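Local coordinates for protein yojF (Bacillus subtilis, PDB 1NJH) that is of unknown function and belongs to the DUF1806 family, folding as a curled antiparallel beta sheet with one helix, at residues Val70-Lys73 / Trp78-Ala81; Ala60-Lys63 / Pro67-Val70; Thr88-Glu91 / Leu95-Ala98; Glu17-Arg22 / Leu110-Lys115. All coordinates share one frame; numbering follows the deposited sequence.

Overall arrangement
All four contacts belong to one curled antiparallel sheet and the helix 9-18 packed against it. Interactions 1 and 2, centres about 8 Å apart, share Val-70 and sit on the two edges of strand 68-74. Interaction 3 uses the far end of strand 78-89, its centre about 17 Å from that of interaction 1. Interaction 4 brings the turn after helix 9-18 to strand 106-113. The backbone joins it to interaction 3, with Met-97 N 2.8 Å from Leu-110 O. Val-70 touches both Met-97 and Leu-110 and so links the contacts through the core. A glycerol, probably from the crystallisation liquor, has its nearest atom about 3 Å from the Arg-69 side chain in interaction 2. No active site has been assigned.

Interaction 1 of 4, residues Val70-Lys73 / Trp78-Ala81; sequences VGLK and WIYA
Lys-73 lies across the indole of Trp-78 where strands 68-74 and 78-89 form an antiparallel beta hairpin. Its CD stands 3.4 Å from the centroid of the six-membered ring, almost on the ring normal, a CH-pi contact. NZ reaches the five-membered ring, 4.3 Å from its centroid, in a cation-pi contact over the same face. The bend at chi2 (72°) lays CD over the ring, and the one at chi4 (77°) turns NZ toward the five-membered ring. NZ also bonds Gly-77 O in the turn, which fixes the amine.

Leu-72 and Ile-79 project from the other face of the sheet. Their CB atoms are 4.1 Å apart, and both side chains touch Ile-26. Val-70 and Ala-81 share this buried face.

Four backbone hydrogen bonds hold the register. Val-70 and Ala-81 exchange two, as do Leu-72 and Ile-79. Leu-72 N to Ile-79 O is 2.8 Å, as is Val-70 N to Ala-81 O. Trp-78, Ile-79 and Tyr-80 also pair with a strand of the second subunit, so the sheet continues into the dimer. Trp-78 and Tyr-80 both pack on Tyr-49 of that subunit. Beside Tyr-80, Gly-71 CA meets the ring edge, 4.2 Å from CD1.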
loop_
_atom_site.group_PDB
_atom_site.type_symbol
_atom_site.label_atom_id
_atom_site.label_comp_id
_atom_site.label_asym_id
_atom_site.label_seq_id
_atom_site.Cartn_x
_atom_site.Cartn_y
_atom_site.Cartn_z
ATOM N N VAL A 70 12.370 0.972 -3.670
ATOM C CA VAL A 70 12.484 2.078 -2.746
ATOM C C VAL A 70 11.915 1.672 -1.398
ATOM O O VAL A 70 10.853 1.076 -1.337
ATOM C CB VAL A 70 11.698 3.323 -3.279
ATOM C CG1 VAL A 70 11.608 4.375 -2.201
ATOM C CG2 VAL A 70 12.402 3.904 -4.512
ATOM N N GLY A 71 12.658 1.991 -0.340
ATOM C CA GLY A 71 12.245 1.719 1.024
ATOM C C GLY A 71 12.281 3.011 1.821
ATOM O O GLY A 71 13.251 3.788 1.765
ATOM N N LEU A 72 11.214 3.256 2.574
ATOM C CA LEU A 72 11.120 4.458 3.404
ATOM C C LEU A 72 10.854 3.987 4.820
ATOM O O LEU A 72 9.916 3.227 5.033
ATOM C CB LEU A 72 9.926 5.318 2.948
ATOM C CG LEU A 72 9.800 5.686 1.468
ATOM C CD1 LEU A 72 8.516 6.506 1.269
ATOM C CD2 LEU A 72 11.030 6.490 1.031
ATOM N N LYS A 73 11.654 4.427 5.791
ATOM C CA LYS A 73 11.428 4.035 7.179
ATOM C C LYS A 73 10.622 5.139 7.842
ATOM O O LYS A 73 11.128 6.253 8.035
ATOM C CB LYS A 73 12.754 3.860 7.936
ATOM C CG LYS A 73 12.551 3.370 9.360
ATOM C CD LYS A 73 12.112 1.913 9.390
ATOM C CE LYS A 73 11.688 1.467 10.788
ATOM N NZ LYS A 73 10.330 1.942 11.220
ATOM N N TRP A 78 7.071 0.958 7.762
ATOM C CA TRP A 78 7.820 0.952 6.518
ATOM C C TRP A 78 6.929 1.105 5.304
ATOM O O TRP A 78 5.768 0.710 5.337
ATOM C CB TRP A 78 8.537 -0.385 6.329
ATOM C CG TRP A 78 9.303 -0.886 7.499
ATOM C CD1 TRP A 78 8.796 -1.343 8.680
ATOM C CD2 TRP A 78 10.717 -0.993 7.595
ATOM N NE1 TRP A 78 9.819 -1.732 9.514
ATOM C CE2 TRP A 78 11.010 -1.526 8.869
ATOM C CE3 TRP A 78 11.772 -0.691 6.726
ATOM C CZ2 TRP A 78 12.319 -1.764 9.297
ATOM C CZ3 TRP A 78 13.078 -0.930 7.150
ATOM C CH2 TRP A 78 13.336 -1.461 8.427
ATOM N N ILE A 79 7.492 1.678 4.239
ATOM C CA ILE A 79 6.805 1.794 2.961
ATOM C C ILE A 79 7.846 1.270 1.987
ATOM O O ILE A 79 9.010 1.711 1.978
ATOM C CB ILE A 79 6.434 3.235 2.623
ATOM C CG1 ILE A 79 5.370 3.724 3.596
ATOM C CG2 ILE A 79 5.969 3.314 1.159
ATOM C CD1 ILE A 79 4.934 5.153 3.350
ATOM N N TYR A 80 7.447 0.291 1.187
ATOM C CA TYR A 80 8.365 -0.338 0.262
ATOM C C TYR A 80 7.697 -0.622 -1.084
ATOM O O TYR A 80 6.535 -1.032 -1.138
ATOM C CB TYR A 80 8.853 -1.631 0.909
ATOM C CG TYR A 80 9.736 -2.491 0.059
ATOM C CD1 TYR A 80 11.098 -2.223 -0.071
ATOM C CD2 TYR A 80 9.214 -3.599 -0.599
ATOM C CE1 TYR A 80 11.916 -3.046 -0.841
ATOM C CE2 TYR A 80 10.020 -4.427 -1.367
ATOM C CZ TYR A 80 11.367 -4.148 -1.486
ATOM O OH TYR A 80 12.155 -4.983 -2.258
ATOM N N ALA A 81 8.430 -0.369 -2.167
ATOM C CA ALA A 81 7.922 -0.598 -3.521
ATOM C C ALA A 81 9.056 -1.170 -4.372
ATOM O O ALA A 81 10.162 -0.628 -4.386
ATOM C CB ALA A 81 7.421 0.714 -4.143
#

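Interaction 2 of 4, residues Ala60-Lys63 / Pro67-Val70; sequences AKIK and PYRV
Lys-63 and Arg-69 form an antiparallel hydrogen-bonded pair, and the short axes of strands 60-63 and 68-70 run 168° apart. Lys-63 N gives the straighter bond, to Arg-69 O at 2.8 Å with an N-H...O angle of 168°. Arg-69 N returns a bond to Lys-63 O. Ile-62 and Val-70 follow as the non-hydrogen-bonded pair. A water donates to both Lys-61 O and Arg-69 O, so Arg-69 O receives a backbone N-H and a water.

The two basic side chains share one face of the sheet. The guanidinium of Arg-69 lies flat over Lys-63, with CB of Lys-63 3.8 Å from its plane and over its centre. A chi1 of 53° tucks CG of Arg-69 over its own backbone, and the chain then extends to NE, which carries the group across to Lys-63. The extended Lys-63 chain keeps its NZ 5.6 Å from Arg-69 NH2, a separation of like charges. With an alanine here in place of Arg-69, CB of Lys-63 is likely to lose the guanidinium that covers it, and a gap would probably open beside Tyr-80 and Glu-82.

On the other face Ile-62 and Val-70 pack together, and Ile-62 also meets Tyr-68. Ile-62 CD1 packs 3.8 Å from Tyr-68 CB, and Ile-62 CB packs 3.9 Å from Val-70 CG2. Ile-62 and Val-70 continue inward to Val-12 and Leu-16 of helix 9-18. Gln-13 of that helix bonds the backbone at Ala-60 and Ile-62. The arrangement is a beta hairpin within an antiparallel meander, with basic residues on one face and helix 9-18 against the other.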
loop_
_atom_site.group_PDB
_atom_site.type_symbol
_atom_site.label_atom_id
_atom_site.label_comp_id
_atom_site.label_asym_id
_atom_site.label_seq_id
_atom_site.Cartn_x
_atom_site.Cartn_y
_atom_site.Cartn_z
ATOM N N ALA A 60 15.556 6.853 3.909
ATOM C CA ALA A 60 15.001 6.492 2.610
ATOM C C ALA A 60 16.121 6.077 1.688
ATOM O O ALA A 60 17.188 6.694 1.677
ATOM C CB ALA A 60 14.247 7.696 2.010
ATOM N N LYS A 61 15.885 5.026 0.913
ATOM C CA LYS A 61 16.892 4.561 -0.012
ATOM C C LYS A 61 16.332 3.871 -1.235
ATOM O O LYS A 61 15.391 3.081 -1.139
ATOM C CB LYS A 61 17.852 3.609 0.711
ATOM C CG LYS A 61 18.997 3.098 -0.156
ATOM C CD LYS A 61 20.063 2.427 0.696
ATOM C CE LYS A 61 21.214 1.878 -0.149
ATOM N NZ LYS A 61 21.918 2.935 -0.927
ATOM N N ILE A 62 16.891 4.195 -2.398
ATOM C CA ILE A 62 16.497 3.523 -3.620
ATOM C C ILE A 62 17.662 2.579 -3.898
ATOM O O ILE A 62 18.826 2.984 -3.823
ATOM C CB ILE A 62 16.277 4.500 -4.803
ATOM C CG1 ILE A 62 16.027 3.693 -6.082
ATOM C CG2 ILE A 62 17.452 5.464 -4.926
ATOM C CD1 ILE A 62 15.494 4.532 -7.239
ATOM N N LYS A 63 17.339 1.318 -4.169
ATOM C CA LYS A 63 18.351 0.290 -4.430
ATOM C C LYS A 63 18.105 -0.467 -5.723
ATOM O O LYS A 63 17.016 -0.413 -6.307
ATOM C CB LYS A 63 18.393 -0.725 -3.281
ATOM C CG LYS A 63 18.690 -0.137 -1.914
ATOM C CD LYS A 63 18.795 -1.234 -0.858
ATOM C CE LYS A 63 18.990 -0.648 0.532
ATOM N NZ LYS A 63 19.239 -1.692 1.570
ATOM N N PRO A 67 15.171 -3.121 -12.694
ATOM C CA PRO A 67 14.310 -2.136 -12.026
ATOM C C PRO A 67 14.852 -1.782 -10.646
ATOM O O PRO A 67 15.830 -2.361 -10.193
ATOM C CB PRO A 67 12.960 -2.850 -11.954
ATOM C CG PRO A 67 12.994 -3.746 -13.168
ATOM C CD PRO A 67 14.393 -4.310 -13.076
ATOM N N TYR A 68 14.192 -0.848 -9.971
ATOM C CA TYR A 68 14.637 -0.403 -8.656
ATOM C C TYR A 68 13.621 -0.638 -7.553
ATOM O O TYR A 68 12.460 -0.936 -7.813
ATOM C CB TYR A 68 14.970 1.083 -8.717
ATOM C CG TYR A 68 16.012 1.409 -9.759
ATOM C CD1 TYR A 68 17.368 1.392 -9.442
ATOM C CD2 TYR A 68 15.640 1.699 -11.075
ATOM C CE1 TYR A 68 18.335 1.658 -10.407
ATOM C CE2 TYR A 68 16.599 1.966 -12.053
ATOM C CZ TYR A 68 17.944 1.943 -11.710
ATOM O OH TYR A 68 18.904 2.203 -12.664
ATOM N N ARG A 69 14.082 -0.534 -6.316
ATOM C CA ARG A 69 13.204 -0.712 -5.171
ATOM C C ARG A 69 13.450 0.418 -4.197
ATOM O O ARG A 69 14.587 0.801 -3.930
ATOM C CB ARG A 69 13.419 -2.082 -4.513
ATOM C CG ARG A 69 14.833 -2.441 -4.139
ATOM C CD ARG A 69 14.918 -3.932 -3.833
ATOM N NE ARG A 69 16.178 -4.288 -3.195
ATOM C CZ ARG A 69 17.343 -4.390 -3.830
ATOM N NH1 ARG A 69 17.412 -4.172 -5.137
ATOM N NH2 ARG A 69 18.440 -4.690 -3.150
ATOM N N VAL A 70 12.370 0.972 -3.670
ATOM C CA VAL A 70 12.484 2.078 -2.746
ATOM C C VAL A 70 11.915 1.672 -1.398
ATOM O O VAL A 70 10.853 1.076 -1.337
ATOM C CB VAL A 70 11.698 3.323 -3.279
ATOM C CG1 VAL A 70 11.608 4.375 -2.201
ATOM C CG2 VAL A 70 12.402 3.904 -4.512
HETATM O O HOH W 1 15.431 0.110 -1.117
#

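Interaction 3 of 4, residues Thr88-Glu91 / Leu95-Ala98; sequences TVDE and LLMA
Thr-88 and Leu-96 are joined by two backbone hydrogen bonds. The bond from Leu-96 N to Thr-88 O is nearly straight, 3.0 Å long with an N-H...O angle of 170°. The return bond, from Thr-88 N to Leu-96 O, is 3.1 Å and more bent, at 140°. Val-89 and Leu-95 make the next pair, a non-hydrogen-bonded one with CA atoms 4.6 Å apart.

Apolar contacts lie on both faces. Thr-88 and Leu-96 run alongside each other in the same direction, with the methyl CG2 of Thr-88 4.0 Å from CD1 of Leu-96. The threonine chi1 of -167° sets OG1 opposite its own backbone N and leaves the methyl, folded over the backbone, as the branch that meets the leucine. Both residues also touch Met-4. On the reverse face, Val-89 CG2 meets Leu-95 CD1 at 4.1 Å.

These pairs close a beta hairpin between strands 78-89 and 95-101, at the end where the first strand gives way to the turn. Helix 9-18 covers the face that carries Val-89 and Leu-95. Arg-18 touches the valine, and Ser-15 and Leu-16 touch the leucine. Strand 95-101 is paired on its other edge with strand 106-113, through Leu-95 and Ile-112.

The charged group here is Asp-90. The Asp-90 side chain runs at about a right angle to that of Leu-96, and OD1 comes 3.9 Å from Leu-96 CD1. OD1 also forms a salt bridge with Arg-94 NE, and OD2 takes a weak hydrogen bond from Glu-92 N, so the carboxylate is held across the turn.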
loop_
_atom_site.group_PDB
_atom_site.type_symbol
_atom_site.label_atom_id
_atom_site.label_comp_id
_atom_site.label_asym_id
_atom_site.label_seq_id
_atom_site.Cartn_x
_atom_site.Cartn_y
_atom_site.Cartn_z
ATOM N N THR A 88 9.841 11.161 -12.305
ATOM C CA THR A 88 9.936 12.575 -12.626
ATOM C C THR A 88 9.568 13.340 -11.376
ATOM O O THR A 88 9.061 12.776 -10.407
ATOM C CB THR A 88 8.978 13.021 -13.742
ATOM O OG1 THR A 88 9.361 14.336 -14.180
ATOM C CG2 THR A 88 7.543 13.096 -13.225
ATOM N N VAL A 89 9.849 14.631 -11.397
ATOM C CA VAL A 89 9.500 15.507 -10.300
ATOM C C VAL A 89 8.721 16.560 -11.052
ATOM O O VAL A 89 9.288 17.267 -11.884
ATOM C CB VAL A 89 10.742 16.103 -9.647
ATOM C CG1 VAL A 89 10.342 17.186 -8.655
ATOM C CG2 VAL A 89 11.523 14.990 -8.950
ATOM N N ASP A 90 7.423 16.652 -10.779
ATOM C CA ASP A 90 6.572 17.585 -11.501
ATOM C C ASP A 90 6.606 19.036 -11.064
ATOM O O ASP A 90 7.333 19.409 -10.147
ATOM C CB ASP A 90 5.130 17.064 -11.517
ATOM C CG ASP A 90 4.484 17.046 -10.149
ATOM O OD1 ASP A 90 3.451 16.364 -10.026
ATOM O OD2 ASP A 90 4.983 17.708 -9.211
ATOM N N GLU A 91 5.817 19.857 -11.752
ATOM C CA GLU A 91 5.740 21.286 -11.474
ATOM C C GLU A 91 5.372 21.587 -10.029
ATOM O O GLU A 91 5.709 22.653 -9.502
ATOM C CB GLU A 91 4.728 21.948 -12.415
ATOM C CG GLU A 91 3.371 21.254 -12.482
ATOM C CD GLU A 91 3.402 19.952 -13.277
ATOM O OE1 GLU A 91 2.334 19.319 -13.428
ATOM O OE2 GLU A 91 4.489 19.563 -13.754
ATOM N N LEU A 95 7.423 13.929 -6.259
ATOM C CA LEU A 95 8.218 12.844 -6.801
ATOM C C LEU A 95 7.268 11.720 -7.200
ATOM O O LEU A 95 6.587 11.119 -6.358
ATOM C CB LEU A 95 9.246 12.340 -5.766
ATOM C CG LEU A 95 10.044 11.070 -6.105
ATOM C CD1 LEU A 95 10.933 11.318 -7.328
ATOM C CD2 LEU A 95 10.921 10.676 -4.906
ATOM N N LEU A 96 7.224 11.464 -8.501
ATOM C CA LEU A 96 6.376 10.429 -9.081
ATOM C C LEU A 96 7.216 9.281 -9.611
ATOM O O LEU A 96 8.093 9.478 -10.454
ATOM C CB LEU A 96 5.559 11.008 -10.241
ATOM C CG LEU A 96 4.889 12.351 -9.973
ATOM C CD1 LEU A 96 4.096 12.748 -11.193
ATOM C CD2 LEU A 96 4.011 12.269 -8.744
HETATM N N MSE A 97 6.961 8.070 -9.128
HETATM C CA MSE A 97 7.722 6.929 -9.607
HETATM C C MSE A 97 6.775 5.816 -10.030
HETATM O O MSE A 97 5.667 5.683 -9.501
HETATM C CB MSE A 97 8.663 6.430 -8.509
HETATM C CG MSE A 97 9.694 7.450 -8.117
HETATM SE SE MSE A 97 10.579 6.922 -6.491
HETATM C CE MSE A 97 9.153 7.365 -5.238
ATOM N N ALA A 98 7.207 5.008 -10.989
ATOM C CA ALA A 98 6.355 3.927 -11.462
ATOM C C ALA A 98 7.124 2.843 -12.185
ATOM O O ALA A 98 8.283 3.028 -12.572
ATOM C CB ALA A 98 5.273 4.494 -12.385
#

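Interaction 4 of 4, residues Glu17-Arg22 / Leu110-Lys115; sequences ERYADR and LQISEK
Tyr-19 turns one face of its ring to Ile-112. The methyl CG2 of Ile-112 lies 4.1 Å from the ring centroid and 23° off the normal, a CH-pi contact. The isoleucine sends CG2 anti to its backbone N, which directs this branch at the ring. In one of its two conformers the Arg-18 chain passes loosely over the rim of the opposite face.

Glu-114 crosses the tyrosine at about a right angle. Its CG meets the ring edge, 4.0 Å from CE1. The ring's hydroxyl bonds Asn-93 O, and Glu-114 OE2 takes a bond from Asn-93 ND2, so one turn residue ties both groups.

Arg-22 ends the type II turn that begins at Tyr-19. Its guanidinium plane is 71° from the carboxylate of Glu-114, and NE makes a weak, long salt bridge of 3.4 Å to OE1. A water also lies near both atoms, though its bond to NE is weak. Arg-22 NH1 gives a 2.8 Å bond to Arg-18 O. A leucine in place of Arg-22 would probably leave Arg-18 O without this donor and Glu-114 without its cationic mate.

The buried CH-pi packing of Tyr-19 on Ile-112 probably carries most of the contact, while the long, weak ion pair at the exposed rim probably adds little.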
loop_
_atom_site.group_PDB
_atom_site.type_symbol
_atom_site.label_atom_id
_atom_site.label_comp_id
_atom_site.label_asym_id
_atom_site.label_seq_id
_atom_site.Cartn_x
_atom_site.Cartn_y
_atom_site.Cartn_z
ATOM N N GLU A 17 15.576 12.116 -0.093
ATOM C CA GLU A 17 16.121 12.758 1.098
ATOM C C GLU A 17 15.517 14.146 1.288
ATOM O O GLU A 17 15.448 14.662 2.402
ATOM C CB GLU A 17 17.648 12.822 0.981
ATOM C CG GLU A 17 18.216 11.457 0.657
ATOM C CD GLU A 17 19.715 11.427 0.473
ATOM O OE1 GLU A 17 20.285 12.429 -0.011
ATOM O OE2 GLU A 17 20.317 10.377 0.784
ATOM N N ARG A 18 15.063 14.730 0.188
ATOM C CA ARG A 18 14.451 16.049 0.203
ATOM C C ARG A 18 13.186 16.064 1.064
ATOM O O ARG A 18 12.955 17.001 1.828
ATOM C CB ARG A 18 14.100 16.454 -1.230
ATOM C CG ARG A 18 13.523 17.848 -1.394
ATOM C CD ARG A 18 12.901 17.989 -2.777
ATOM N NE ARG A 18 13.794 17.497 -3.825
ATOM C CZ ARG A 18 13.424 17.277 -5.083
ATOM N NH1 ARG A 18 12.174 17.505 -5.460
ATOM N NH2 ARG A 18 14.306 16.822 -5.964
ATOM N N TYR A 19 12.380 15.011 0.945
ATOM C CA TYR A 19 11.118 14.907 1.680
ATOM C C TYR A 19 11.232 14.233 3.042
ATOM O O TYR A 19 10.227 14.068 3.729
ATOM C CB TYR A 19 10.077 14.123 0.868
ATOM C CG TYR A 19 9.775 14.678 -0.497
ATOM C CD1 TYR A 19 8.917 15.763 -0.663
ATOM C CD2 TYR A 19 10.359 14.119 -1.631
ATOM C CE1 TYR A 19 8.648 16.275 -1.940
ATOM C CE2 TYR A 19 10.102 14.621 -2.898
ATOM C CZ TYR A 19 9.249 15.698 -3.046
ATOM O OH TYR A 19 9.029 16.199 -4.309
ATOM N N ALA A 20 12.438 13.830 3.433
ATOM C CA ALA A 20 12.614 13.176 4.728
ATOM C C ALA A 20 12.480 14.148 5.900
ATOM O O ALA A 20 12.810 15.328 5.779
ATOM C CB ALA A 20 13.979 12.489 4.783
ATOM N N ASP A 21 11.961 13.639 7.014
ATOM C CA ASP A 21 11.803 14.367 8.269
ATOM C C ASP A 21 10.689 15.385 8.419
ATOM O O ASP A 21 10.647 16.134 9.398
ATOM C CB ASP A 21 13.151 14.982 8.665
ATOM C CG ASP A 21 14.228 13.925 8.814
ATOM O OD1 ASP A 21 13.946 12.904 9.469
ATOM O OD2 ASP A 21 15.342 14.107 8.277
ATOM N N ARG A 22 9.784 15.416 7.455
ATOM C CA ARG A 22 8.637 16.305 7.545
ATOM C C ARG A 22 7.450 15.532 6.991
ATOM O O ARG A 22 7.617 14.628 6.168
ATOM C CB ARG A 22 8.862 17.596 6.757
ATOM C CG ARG A 22 8.936 17.455 5.249
ATOM C CD ARG A 22 8.660 18.814 4.615
ATOM N NE ARG A 22 8.916 18.832 3.182
ATOM C CZ ARG A 22 10.115 18.641 2.645
ATOM N NH1 ARG A 22 11.160 18.417 3.431
ATOM N NH2 ARG A 22 10.269 18.673 1.326
ATOM N N LEU A 110 4.470 4.760 -6.941
ATOM C CA LEU A 110 4.781 5.308 -5.615
ATOM C C LEU A 110 5.002 6.788 -5.871
ATOM O O LEU A 110 5.857 7.165 -6.685
ATOM C CB LEU A 110 6.041 4.681 -4.992
ATOM C CG LEU A 110 6.453 5.319 -3.647
ATOM C CD1 LEU A 110 5.369 5.135 -2.582
ATOM C CD2 LEU A 110 7.789 4.701 -3.168
ATOM N N GLN A 111 4.206 7.624 -5.210
ATOM C CA GLN A 111 4.289 9.071 -5.373
ATOM C C GLN A 111 4.347 9.747 -3.995
ATOM O O GLN A 111 3.656 9.331 -3.064
ATOM C CB GLN A 111 3.064 9.572 -6.146
ATOM C CG GLN A 111 2.717 8.776 -7.411
ATOM C CD GLN A 111 1.594 9.442 -8.197
ATOM O OE1 GLN A 111 0.738 10.101 -7.616
ATOM N NE2 GLN A 111 1.595 9.270 -9.509
ATOM N N ILE A 112 5.155 10.801 -3.888
ATOM C CA ILE A 112 5.353 11.535 -2.641
ATOM C C ILE A 112 5.130 13.023 -2.896
ATOM O O ILE A 112 5.678 13.567 -3.850
ATOM C CB ILE A 112 6.806 11.313 -2.125
ATOM C CG1 ILE A 112 7.076 9.808 -2.010
ATOM C CG2 ILE A 112 7.011 12.034 -0.798
ATOM C CD1 ILE A 112 8.497 9.414 -1.646
ATOM N N SER A 113 4.358 13.666 -2.022
ATOM C CA SER A 113 4.041 15.088 -2.153
ATOM C C SER A 113 3.892 15.760 -0.795
ATOM O O SER A 113 3.518 15.122 0.185
ATOM C CB SER A 113 2.738 15.248 -2.942
ATOM O OG SER A 113 2.387 16.620 -3.113
ATOM N N GLU A 114 4.183 17.057 -0.739
ATOM C CA GLU A 114 4.043 17.805 0.496
ATOM C C GLU A 114 2.564 18.138 0.713
ATOM O O GLU A 114 2.145 18.475 1.818
ATOM C CB GLU A 114 4.869 19.088 0.427
ATOM C CG GLU A 114 6.324 18.849 0.066
ATOM C CD GLU A 114 7.109 20.136 -0.098
ATOM O OE1 GLU A 114 7.299 20.848 0.910
ATOM O OE2 GLU A 114 7.534 20.434 -1.236
ATOM N N LYS A 115 1.771 18.028 -0.346
ATOM C CA LYS A 115 0.345 18.316 -0.255
ATOM C C LYS A 115 -0.473 17.119 -0.722
ATOM O O LYS A 115 0.024 16.279 -1.459
ATOM C CB LYS A 115 -0.007 19.521 -1.127
ATOM C CG LYS A 115 0.612 20.823 -0.675
ATOM C CD LYS A 115 0.260 21.923 -1.657
ATOM C CE LYS A 115 0.942 23.229 -1.307
ATOM N NZ LYS A 115 0.653 24.251 -2.351
HETATM O O HOH W 2 6.380 20.438 3.210
#